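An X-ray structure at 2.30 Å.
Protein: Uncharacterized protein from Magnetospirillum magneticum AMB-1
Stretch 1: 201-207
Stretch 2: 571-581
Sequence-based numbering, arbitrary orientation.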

# COMPACT_ATOMS: atom_id res chain seq x y z
N CYS A 201 -1.78 10.64 1.48
CA CYS A 201 -2.87 11.24 0.71
C CYS A 201 -2.54 12.59 0.08
O CYS A 201 -3.17 13.01 -0.88
N CYS A 202 -1.57 13.28 0.65
CA CYS A 202 -1.17 14.56 0.13
C CYS A 202 -0.14 14.37 -0.96
O CYS A 202 -0.36 14.80 -2.08
N CYS A 203 0.99 13.75 -0.64
CA CYS A 203 2.01 13.51 -1.64
C CYS A 203 3.10 12.58 -1.10
O CYS A 203 4.18 13.02 -0.68
N PRO A 204 2.83 11.28 -1.14
CA PRO A 204 3.69 10.37 -0.40
C PRO A 204 5.13 10.31 -0.90
O PRO A 204 6.07 10.04 -0.14
N ILE A 205 5.32 10.57 -2.18
CA ILE A 205 6.59 10.26 -2.78
C ILE A 205 7.79 11.15 -2.38
O ILE A 205 8.92 10.68 -2.41
N VAL A 206 7.55 12.40 -1.98
CA VAL A 206 8.66 13.31 -1.69
C VAL A 206 8.84 13.57 -0.22
O VAL A 206 8.93 14.72 0.21
N VAL A 207 8.96 12.51 0.56
CA VAL A 207 9.20 12.69 1.98
C VAL A 207 10.60 13.17 2.28
O VAL A 207 10.86 13.57 3.39
N LEU A 571 5.38 21.84 -8.77
CA LEU A 571 5.51 20.76 -9.74
C LEU A 571 4.99 19.46 -9.19
O LEU A 571 4.27 18.74 -9.90
N MET A 572 5.35 19.15 -7.94
CA MET A 572 4.86 17.91 -7.29
C MET A 572 3.37 17.93 -7.05
O MET A 572 2.71 16.92 -7.24
N LEU A 573 2.85 19.08 -6.62
CA LEU A 573 1.40 19.22 -6.42
C LEU A 573 0.68 18.98 -7.73
O LEU A 573 -0.34 18.30 -7.75
N VAL A 574 1.21 19.51 -8.81
CA VAL A 574 0.55 19.34 -10.11
C VAL A 574 0.60 17.88 -10.58
O VAL A 574 -0.40 17.37 -11.07
N LEU A 575 1.74 17.22 -10.43
CA LEU A 575 1.84 15.81 -10.85
C LEU A 575 0.98 14.91 -9.99
O LEU A 575 0.35 13.97 -10.49
N SER A 576 0.97 15.15 -8.68
CA SER A 576 0.15 14.34 -7.79
C SER A 576 -1.31 14.41 -8.19
O SER A 576 -1.95 13.36 -8.36
N GLU A 577 -1.82 15.63 -8.37
CA GLU A 577 -3.21 15.83 -8.79
C GLU A 577 -3.56 15.03 -10.06
O GLU A 577 -4.63 14.44 -10.13
N MET A 578 -2.65 15.01 -11.03
CA MET A 578 -2.86 14.24 -12.24
C MET A 578 -2.75 12.73 -12.07
O MET A 578 -3.38 11.99 -12.80
N LEU A 579 -1.91 12.27 -11.15
CA LEU A 579 -1.60 10.84 -11.08
C LEU A 579 -2.24 10.05 -9.94
O LEU A 579 -2.56 8.87 -10.12
N LEU A 580 -2.39 10.70 -8.78
CA LEU A 580 -2.89 10.05 -7.56
C LEU A 580 -4.35 10.42 -7.35
O LEU A 580 -5.17 10.10 -8.21
N ARG A 581 -4.70 11.09 -6.24
CA ARG A 581 -6.09 11.51 -5.97
C ARG A 581 -7.03 10.30 -6.01
O ARG A 581 -8.08 10.33 -6.66

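The contact joins the last turn of one helix and the loop that follows it, 201-207, to the final turns of a second helix, 571-579, and the residue just beyond. It is modest, with 274 Å² buried over both sides, and the backbones come nearest where the CA atoms of Cys203 and Ser576 lie 6.5 Å apart. Cys203 is the first residue of its stretch to leave helical phi/psi, at -170/82, so the approach is made where that chain departs from its helix.

Apolar packing accounts for most of the contacts, and Met572 is its centre. Its CA-to-CB bond points toward the other stretch, and 66 Å² of the residue is covered, the largest share of any residue here. All three chi angles fall in m wells (-87°, -53° and -38°), a folded course that places SD and CE among three residues of the loop. Met572 CE lies 3.4 Å from Cys203 SG and 3.7 Å from Ile205 CG2, while Met572 SD lies 3.7 Å from Val206 CG1. Val206 points toward the helix with chi1 m at -69°. Ile205 also starts toward it, but its chi1 of -147° lies between wells and the end of the side chain leads away; CG2 makes its closest contact, whereas CD1 is well removed from Met572.

A second apolar contact lies farther along, past the helical segment. Leu580, the first residue there to leave helical phi/psi, points toward the loop, with chi1 m and chi2 t, and its CD1 comes within 3.8 Å of Pro204 CD. The proline ring has a C-gamma endo pucker and its CA-to-CB bond runs sideways; the closest atom is CD, the ring carbon that closes onto the backbone nitrogen.

The polar component centres on Ser576, whose CA-to-CB bond points toward the loop with chi1 m at -73°. This rotamer directs the hydroxyl back along its own helix, where Ser576 OG donates a hydrogen bond to Met572 O at 3.1 Å; the same carbonyl accepts the helical bond from Ser576 N at 2.9 Å. Ser576 OG also lies 3.0 Å from Cys203 SG, whose side chain is in the t rotamer (-164°) and leaves the backbone sideways. Whether that close pair is hydrogen-bonded is left open by the geometry. The sulfur of Cys203 therefore borders both the serine hydroxyl and the methionine methyl, bringing the polar and apolar parts of the contact together at one atom.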

# COMPACT_ATOMS: atom_id res chain seq x y z
CB CYS A 201 -4.09 11.41 1.59
SG CYS A 201 -4.84 9.83 1.98
CB CYS A 202 -0.61 15.42 1.23
SG CYS A 202 -0.02 16.99 0.58
CB CYS A 203 2.65 14.82 -2.03
SG CYS A 203 3.54 14.60 -3.56
CB PRO A 204 3.03 9.01 -0.62
CG PRO A 204 2.32 9.16 -1.92
CD PRO A 204 1.87 10.58 -2.00
CB ILE A 205 6.45 10.15 -4.31
CG1 ILE A 205 7.42 9.09 -4.83
CG2 ILE A 205 6.61 11.51 -4.98
CD1 ILE A 205 7.32 7.74 -4.13
CB VAL A 206 8.56 14.66 -2.43
CG1 VAL A 206 8.77 14.44 -3.92
CG2 VAL A 206 7.23 15.35 -2.18
CB VAL A 207 8.94 11.42 2.82
CG1 VAL A 207 7.46 11.13 2.86
CG2 VAL A 207 9.76 10.23 2.30
CB LEU A 571 6.97 20.56 -10.14
CG LEU A 571 7.25 19.40 -11.08
CD1 LEU A 571 6.35 19.48 -12.30
CD2 LEU A 571 8.71 19.42 -11.47
CB MET A 572 5.52 17.65 -5.94
CG MET A 572 6.82 16.88 -5.98
SD MET A 572 6.80 15.30 -6.87
CE MET A 572 5.20 14.58 -6.48
CB LEU A 573 1.02 20.61 -5.89
CG LEU A 573 1.34 20.84 -4.42
CD1 LEU A 573 1.32 22.33 -4.06
CD2 LEU A 573 0.39 20.06 -3.54
CB VAL A 574 1.15 20.28 -11.17
CG1 VAL A 574 0.56 19.99 -12.55
CG2 VAL A 574 0.85 21.72 -10.80
CB LEU A 575 3.29 15.31 -10.79
CG LEU A 575 4.26 15.87 -11.82
CD1 LEU A 575 5.67 15.38 -11.51
CD2 LEU A 575 3.83 15.47 -13.24
CB SER A 576 0.31 14.76 -6.34
OG SER A 576 1.57 14.33 -5.86
CB GLU A 577 -3.53 17.31 -9.00
CG GLU A 577 -4.92 17.55 -9.59
CD GLU A 577 -5.25 19.03 -9.71
OE1 GLU A 577 -4.32 19.87 -9.65
OE2 GLU A 577 -6.45 19.35 -9.86
CB MET A 578 -1.82 14.62 -13.28
CG MET A 578 -2.03 15.99 -13.85
SD MET A 578 -0.65 16.41 -14.93
CE MET A 578 -1.11 18.10 -15.33
CB LEU A 579 -0.10 10.65 -11.02
CG LEU A 579 0.65 11.18 -12.23
CD1 LEU A 579 2.13 11.06 -11.95
CD2 LEU A 579 0.28 10.46 -13.51
CB LEU A 580 -2.01 10.45 -6.37
CG LEU A 580 -0.52 10.27 -6.61
CD1 LEU A 580 0.30 10.77 -5.44
CD2 LEU A 580 -0.14 8.82 -6.93
CB ARG A 581 -6.53 12.59 -6.98
CG ARG A 581 -7.90 13.20 -6.75
CD ARG A 581 -8.23 14.23 -7.83
NE ARG A 581 -8.36 13.65 -9.16
CZ ARG A 581 -9.44 13.03 -9.63
NH1 ARG A 581 -10.53 12.86 -8.89
NH2 ARG A 581 -9.43 12.55 -10.87